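Local coordinates for protein putative aminopeptidase (Leishmania major, PDB 5NTH) that probably acts as a manganese-dependent M17 leucyl aminopeptidase, removing amino acids from the N-termini of peptides, and here holds the inhibitor actinonin, at residues Thr107-Ser119 with Ala448-Leu460. Numbering follows the deposited sequence.
Sequences TTSRTNCPYRADS and AGLQSGDLCYPVL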
ATOM      1  N   THR A 107      26.345  30.993  11.872  1.00 41.19           N
ATOM      2  CA  THR A 107      27.266  29.865  11.704  1.00 42.77           C
ATOM      3  C   THR A 107      27.006  29.119  10.389  1.00 38.67           C
ATOM      4  O   THR A 107      25.870  28.851  10.010  1.00 38.22           O
ATOM      5  CB  THR A 107      27.184  28.889  12.920  1.00 45.74           C
ATOM      6  OG1 THR A 107      25.861  28.356  13.037  1.00 48.57           O
ATOM      7  CG2 THR A 107      27.494  29.614  14.241  1.00 47.23           C
ATOM      8  N   THR A 108      28.091  28.786   9.708  1.00 36.14           N
ATOM      9  CA  THR A 108      28.053  28.069   8.441  1.00 33.46           C
ATOM     10  C   THR A 108      28.974  26.849   8.524  1.00 32.29           C
ATOM     11  O   THR A 108      30.016  26.908   9.139  1.00 32.64           O
ATOM     12  CB  THR A 108      28.429  29.037   7.296  1.00 32.13           C
ATOM     13  OG1 THR A 108      27.265  29.805   6.961  1.00 31.98           O
ATOM     14  CG2 THR A 108      28.920  28.318   6.046  1.00 32.03           C
ATOM     15  N   SER A 109      28.596  25.749   7.890  1.00 31.16           N
ATOM     16  CA  SER A 109      29.442  24.568   7.901  1.00 30.52           C
ATOM     17  C   SER A 109      30.240  24.394   6.607  1.00 29.60           C
ATOM     18  O   SER A 109      30.016  25.082   5.593  1.00 28.96           O
ATOM     19  CB  SER A 109      28.613  23.351   8.221  1.00 30.71           C
ATOM     20  OG  SER A 109      27.519  23.331   7.355  1.00 31.65           O
ATOM     21  N   ARG A 110      31.208  23.486   6.683  1.00 28.85           N
ATOM     22  CA  ARG A 110      32.201  23.327   5.628  1.00 28.90           C
ATOM     23  C   ARG A 110      31.556  23.046   4.239  1.00 29.32           C
ATOM     24  O   ARG A 110      32.150  23.391   3.199  1.00 28.77           O
ATOM     25  CB  ARG A 110      33.229  22.223   6.028  1.00 29.06           C
ATOM     26  CG  ARG A 110      33.048  20.860   5.344  1.00 29.54           C
ATOM     27  CD  ARG A 110      33.890  19.705   5.898  1.00 29.21           C
ATOM     28  NE  ARG A 110      33.461  19.393   7.249  1.00 28.97           N
ATOM     29  CZ  ARG A 110      33.030  18.222   7.724  1.00 29.10           C
ATOM     30  NH1 ARG A 110      32.981  17.112   6.998  1.00 28.11           N
ATOM     31  NH2 ARG A 110      32.647  18.181   9.002  1.00 30.34           N
ATOM     32  N   THR A 111      30.370  22.398   4.241  1.00 28.87           N
ATOM     33  CA  THR A 111      29.665  21.966   3.006  1.00 28.76           C
ATOM     34  C   THR A 111      28.715  22.989   2.394  1.00 29.27           C
ATOM     35  O   THR A 111      28.018  22.671   1.429  1.00 29.95           O
ATOM     36  CB  THR A 111      28.780  20.729   3.249  1.00 28.73           C
ATOM     37  OG1 THR A 111      27.769  21.048   4.219  1.00 28.51           O
ATOM     38  CG2 THR A 111      29.604  19.530   3.712  1.00 28.50           C
ATOM     39  N   ASN A 112      28.682  24.193   2.962  1.00 29.06           N
ATOM     40  CA  ASN A 112      27.792  25.239   2.534  1.00 29.26           C
ATOM     41  C   ASN A 112      28.594  26.434   2.075  1.00 29.92           C
ATOM     42  O   ASN A 112      29.763  26.609   2.413  1.00 32.04           O
ATOM     43  CB  ASN A 112      26.851  25.646   3.681  1.00 29.10           C
ATOM     44  CG  ASN A 112      25.631  26.463   3.221  1.00 28.81           C
ATOM     45  OD1 ASN A 112      25.467  26.787   2.030  1.00 29.04           O
ATOM     46  ND2 ASN A 112      24.767  26.799   4.175  1.00 28.57           N
ATOM     47  N   CYS A 113      27.925  27.253   1.291  1.00 29.41           N
ATOM     48  CA  CYS A 113      28.507  28.414   0.716  1.00 28.66           C
ATOM     49  C   CYS A 113      28.749  29.424   1.817  1.00 27.78           C
ATOM     50  O   CYS A 113      27.808  29.834   2.489  1.00 27.10           O
ATOM     51  CB  CYS A 113      27.543  28.960  -0.322  1.00 29.03           C
ATOM     52  SG  CYS A 113      27.863  30.665  -0.731  1.00 30.29           S
ATOM     53  N   PRO A 114      30.005  29.861   1.986  1.00 27.63           N
ATOM     54  CA  PRO A 114      30.391  30.774   3.099  1.00 27.83           C
ATOM     55  C   PRO A 114      29.768  32.179   3.049  1.00 27.92           C
ATOM     56  O   PRO A 114      29.736  32.887   4.056  1.00 27.07           O
ATOM     57  CB  PRO A 114      31.896  30.889   2.936  1.00 27.12           C
ATOM     58  CG  PRO A 114      32.049  30.819   1.461  1.00 27.31           C
ATOM     59  CD  PRO A 114      31.077  29.769   0.989  1.00 27.16           C
ATOM     60  N   TYR A 115      29.289  32.567   1.871  1.00 28.56           N
ATOM     61  CA  TYR A 115      28.540  33.810   1.699  1.00 28.74           C
ATOM     62  C   TYR A 115      27.063  33.665   2.080  1.00 29.09           C
ATOM     63  O   TYR A 115      26.367  34.657   2.134  1.00 30.47           O
ATOM     64  CB  TYR A 115      28.623  34.267   0.239  1.00 28.84           C
ATOM     65  CG  TYR A 115      30.008  34.179  -0.359  1.00 28.81           C
ATOM     66  CD1 TYR A 115      31.131  34.655   0.346  1.00 28.89           C
ATOM     67  CD2 TYR A 115      30.208  33.614  -1.611  1.00 28.80           C
ATOM     68  CE1 TYR A 115      32.407  34.568  -0.185  1.00 29.19           C
ATOM     69  CE2 TYR A 115      31.490  33.507  -2.152  1.00 29.91           C
ATOM     70  CZ  TYR A 115      32.592  33.996  -1.445  1.00 29.57           C
ATOM     71  OH  TYR A 115      33.862  33.896  -1.987  1.00 28.82           O
ATOM     72  N   ARG A 116      26.598  32.436   2.321  1.00 28.73           N
ATOM     73  CA  ARG A 116      25.211  32.118   2.665  1.00 28.18           C
ATOM     74  C   ARG A 116      24.224  32.621   1.667  1.00 27.16           C
ATOM     75  O   ARG A 116      23.279  33.291   2.015  1.00 26.85           O
ATOM     76  CB  ARG A 116      24.839  32.565   4.086  1.00 29.43           C
ATOM     77  CG  ARG A 116      25.445  31.679   5.176  1.00 30.98           C
ATOM     78  CD  ARG A 116      24.984  30.223   5.041  1.00 32.71           C
ATOM     79  NE  ARG A 116      24.514  29.746   6.328  1.00 33.76           N
ATOM     80  CZ  ARG A 116      23.265  29.389   6.603  1.00 34.93           C
ATOM     81  NH1 ARG A 116      22.317  29.400   5.672  1.00 34.41           N
ATOM     82  NH2 ARG A 116      22.960  29.015   7.845  1.00 36.38           N
ATOM     83  N   ALA A 117      24.442  32.236   0.415  1.00 27.35           N
ATOM     84  CA  ALA A 117      23.534  32.534  -0.696  1.00 27.49           C
ATOM     85  C   ALA A 117      22.112  31.994  -0.532  1.00 27.54           C
ATOM     86  O   ALA A 117      21.197  32.475  -1.190  1.00 27.92           O
ATOM     87  CB  ALA A 117      24.130  32.012  -1.988  1.00 27.22           C
ATOM     88  N   ASP A 118      21.942  30.990   0.307  1.00 27.81           N
ATOM     89  CA  ASP A 118      20.614  30.472   0.612  1.00 29.19           C
ATOM     90  C   ASP A 118      19.756  31.465   1.380  1.00 28.48           C
ATOM     91  O   ASP A 118      18.597  31.677   1.061  1.00 28.28           O
ATOM     92  CB  ASP A 118      20.662  29.111   1.360  1.00 30.33           C
ATOM     93  CG  ASP A 118      21.747  29.036   2.433  1.00 31.14           C
ATOM     94  OD1 ASP A 118      22.245  30.084   2.904  1.00 32.21           O
ATOM     95  OD2 ASP A 118      22.127  27.906   2.793  1.00 32.61           O
ATOM     96  N   SER A 119      20.332  32.049   2.410  1.00 28.76           N
ATOM     97  CA  SER A 119      19.637  33.037   3.201  1.00 29.29           C
ATOM     98  C   SER A 119      19.370  34.315   2.402  1.00 28.87           C
ATOM     99  O   SER A 119      18.339  34.953   2.560  1.00 27.93           O
ATOM    100  CB  SER A 119      20.449  33.317   4.450  1.00 29.57           C
ATOM    101  OG  SER A 119      20.537  32.126   5.214  1.00 29.65           O
ATOM    102  N   ALA A 448      33.172  24.559  -6.826  1.00 24.76           N
ATOM    103  CA  ALA A 448      32.456  25.496  -7.664  1.00 25.24           C
ATOM    104  C   ALA A 448      31.039  25.663  -7.104  1.00 25.56           C
ATOM    105  O   ALA A 448      30.444  26.716  -7.197  1.00 25.98           O
ATOM    106  CB  ALA A 448      32.445  25.027  -9.094  1.00 25.41           C
ATOM    107  N   GLY A 449      30.544  24.626  -6.462  1.00 25.78           N
ATOM    108  CA  GLY A 449      29.311  24.695  -5.735  1.00 26.88           C
ATOM    109  C   GLY A 449      29.341  25.627  -4.541  1.00 27.88           C
ATOM    110  O   GLY A 449      28.370  26.312  -4.280  1.00 28.31           O
ATOM    111  N   LEU A 450      30.429  25.651  -3.796  1.00 28.77           N
ATOM    112  CA  LEU A 450      30.506  26.548  -2.639  1.00 30.32           C
ATOM    113  C   LEU A 450      30.623  27.993  -3.053  1.00 31.69           C
ATOM    114  O   LEU A 450      30.081  28.882  -2.403  1.00 34.67           O
ATOM    115  CB  LEU A 450      31.706  26.217  -1.763  1.00 30.10           C
ATOM    116  CG  LEU A 450      31.755  24.816  -1.186  1.00 30.73           C
ATOM    117  CD1 LEU A 450      33.009  24.608  -0.332  1.00 30.39           C
ATOM    118  CD2 LEU A 450      30.460  24.555  -0.410  1.00 31.39           C
ATOM    119  N   GLN A 451      31.376  28.230  -4.116  1.00 32.76           N
ATOM    120  CA  GLN A 451      31.547  29.575  -4.636  1.00 33.07           C
ATOM    121  C   GLN A 451      30.311  30.060  -5.360  1.00 31.15           C
ATOM    122  O   GLN A 451      30.057  31.233  -5.341  1.00 32.67           O
ATOM    123  CB  GLN A 451      32.760  29.681  -5.582  1.00 35.17           C
ATOM    124  CG  GLN A 451      34.112  29.908  -4.905  1.00 37.02           C
ATOM    125  CD  GLN A 451      34.195  31.191  -4.072  1.00 38.88           C
ATOM    126  OE1 GLN A 451      34.497  31.116  -2.869  1.00 41.20           O
ATOM    127  NE2 GLN A 451      33.935  32.375  -4.700  1.00 37.37           N
ATOM    128  N   SER A 452      29.569  29.168  -6.011  1.00 29.44           N
ATOM    129  CA  SER A 452      28.408  29.548  -6.825  1.00 27.99           C
ATOM    130  C   SER A 452      27.105  29.633  -6.055  1.00 27.30           C
ATOM    131  O   SER A 452      26.171  30.198  -6.558  1.00 27.76           O
ATOM    132  CB  SER A 452      28.177  28.544  -7.966  1.00 27.88           C
ATOM    133  OG  SER A 452      27.669  27.313  -7.500  1.00 26.90           O
ATOM    134  N   GLY A 453      27.020  29.018  -4.885  1.00 26.56           N
ATOM    135  CA  GLY A 453      25.746  28.802  -4.212  1.00 26.21           C
ATOM    136  C   GLY A 453      24.809  27.751  -4.814  1.00 26.26           C
ATOM    137  O   GLY A 453      23.647  27.679  -4.417  1.00 25.32           O
ATOM    138  N   ASP A 454      25.291  26.980  -5.795  1.00 26.60           N
ATOM    139  CA  ASP A 454      24.603  25.791  -6.334  1.00 26.49           C
ATOM    140  C   ASP A 454      25.322  24.577  -5.717  1.00 26.56           C
ATOM    141  O   ASP A 454      26.223  23.975  -6.312  1.00 25.01           O
ATOM    142  CB  ASP A 454      24.729  25.708  -7.864  1.00 26.94           C
ATOM    143  CG  ASP A 454      23.816  26.675  -8.625  1.00 27.73           C
ATOM    144  OD1 ASP A 454      23.106  27.502  -8.022  1.00 29.28           O
ATOM    145  OD2 ASP A 454      23.799  26.603  -9.876  1.00 27.83           O
ATOM    146  N   LEU A 455      24.895  24.208  -4.528  1.00 27.12           N
ATOM    147  CA  LEU A 455      25.625  23.248  -3.727  1.00 28.22           C
ATOM    148  C   LEU A 455      25.666  21.810  -4.283  1.00 28.91           C
ATOM    149  O   LEU A 455      24.905  21.420  -5.160  1.00 29.28           O
ATOM    150  CB  LEU A 455      25.086  23.254  -2.301  1.00 28.69           C
ATOM    151  CG  LEU A 455      24.945  24.612  -1.619  1.00 28.92           C
ATOM    152  CD1 LEU A 455      24.384  24.440  -0.214  1.00 29.68           C
ATOM    153  CD2 LEU A 455      26.272  25.327  -1.562  1.00 28.94           C
ATOM    154  N   CYS A 456      26.590  21.048  -3.710  1.00 29.04           N
ATOM    155  CA  CYS A 456      27.096  19.809  -4.246  1.00 28.43           C
ATOM    156  C   CYS A 456      27.633  18.976  -3.139  1.00 26.86           C
ATOM    157  O   CYS A 456      28.139  19.505  -2.154  1.00 24.99           O
ATOM    158  CB  CYS A 456      28.295  20.081  -5.109  1.00 29.68           C
ATOM    159  SG  CYS A 456      27.866  20.380  -6.777  1.00 34.53           S
ATOM    160  N   TYR A 457      27.603  17.661  -3.343  1.00 26.56           N
ATOM    161  CA  TYR A 457      28.222  16.772  -2.387  1.00 26.12           C
ATOM    162  C   TYR A 457      28.506  15.469  -3.056  1.00 24.78           C
ATOM    163  O   TYR A 457      27.650  14.990  -3.775  1.00 24.41           O
ATOM    164  CB  TYR A 457      27.355  16.582  -1.160  1.00 26.87           C
ATOM    165  CG  TYR A 457      28.155  16.041  -0.046  1.00 28.12           C
ATOM    166  CD1 TYR A 457      28.887  16.880   0.767  1.00 28.98           C
ATOM    167  CD2 TYR A 457      28.254  14.670   0.158  1.00 29.14           C
ATOM    168  CE1 TYR A 457      29.683  16.369   1.799  1.00 30.10           C
ATOM    169  CE2 TYR A 457      29.048  14.142   1.173  1.00 29.95           C
ATOM    170  CZ  TYR A 457      29.763  14.994   1.985  1.00 30.29           C
ATOM    171  OH  TYR A 457      30.511  14.492   2.999  1.00 31.33           O
ATOM    172  N   PRO A 458      29.716  14.915  -2.842  1.00 24.17           N
ATOM    173  CA  PRO A 458      30.134  13.645  -3.416  1.00 24.03           C
ATOM    174  C   PRO A 458      29.239  12.467  -3.086  1.00 22.99           C
ATOM    175  O   PRO A 458      28.817  12.329  -1.966  1.00 22.68           O
ATOM    176  CB  PRO A 458      31.509  13.413  -2.761  1.00 24.53           C
ATOM    177  CG  PRO A 458      32.037  14.777  -2.503  1.00 24.48           C
ATOM    178  CD  PRO A 458      30.814  15.503  -2.045  1.00 24.56           C
ATOM    179  N   VAL A 459      28.965  11.618  -4.052  1.00 22.65           N
ATOM    180  CA  VAL A 459      28.424  10.303  -3.712  1.00 23.14           C
ATOM    181  C   VAL A 459      29.339   9.170  -4.165  1.00 22.84           C
ATOM    182  O   VAL A 459      30.079   9.301  -5.126  1.00 21.97           O
ATOM    183  CB  VAL A 459      26.998  10.048  -4.249  1.00 22.98           C
ATOM    184  CG1 VAL A 459      26.008  10.885  -3.475  1.00 23.05           C
ATOM    185  CG2 VAL A 459      26.920  10.274  -5.756  1.00 22.93           C
ATOM    186  N   LEU A 460      29.194   8.048  -3.470  1.00 22.99           N
ATOM    187  CA  LEU A 460      30.024   6.878  -3.647  1.00 23.29           C
ATOM    188  C   LEU A 460      30.370   6.614  -5.112  1.00 23.70           C
ATOM    189  O   LEU A 460      29.486   6.502  -5.921  1.00 24.06           O
ATOM    190  CB  LEU A 460      29.310   5.677  -3.047  1.00 23.05           C
ATOM    191  CG  LEU A 460      30.108   4.374  -3.031  1.00 22.95           C
ATOM    192  CD1 LEU A 460      31.383   4.511  -2.195  1.00 23.20           C
ATOM    193  CD2 LEU A 460      29.246   3.224  -2.542  1.00 22.44           C
TER
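Tyr115 has its CB directed toward 448-460 and CG anti to its carbonyl carbon (chi1 -45°), so the hydroxyl at the far end of the ring reaches Gln451, which bends at chi2 (-60°) to bring up its amide. This is an interdomain contact of the M17 fold. A loop with two type I turns, Ser109-Asn112 and Cys113-Arg116, in the N-terminal domain meets the C-terminal end of helix 439-452 and strand 456-458, an outermost strand, within this chain, of the catalytic-domain sheet. Gln451 NE2 donates to Tyr115 OH at 3.1 Å, with a bent N-H...O angle of 137°. The amide plane is nearly perpendicular to the ring, with NE2 at the ring's edge. Pro114 CG lies over one ring face. NE2 also makes a weak hydrogen bond to Gly146 O.

Leu450 sends CD2 against the backbone carbonyls of the first turn, 3.6 Å from Thr111 O. That carbonyl is held by a hydrogen bond from His431. Leu455 comes in next to Leu450, and its CD1 touches Asn112 OD1. The same oxygen accepts from Cys113 N, which comes from above the carbonyl plane. The other end of this amide, Asn112 ND2, donates to Asp118 OD2. Thr111 CG2 rests obliquely against Tyr457 CE1 at 3.7 Å, while Thr111 OG1 is hydrogen-bonded to Tyr461 O of the second subunit. The contact therefore also borders a subunit interface. The chain leaves the helix at Gly453, with positive phi. No side chain stands there, and Ala117 CB comes within 4.2 Å of Gly453 CA. Next to it, Cys113 packs on the last helical turn, with CB and SG each 3.3 Å from Leu450 O.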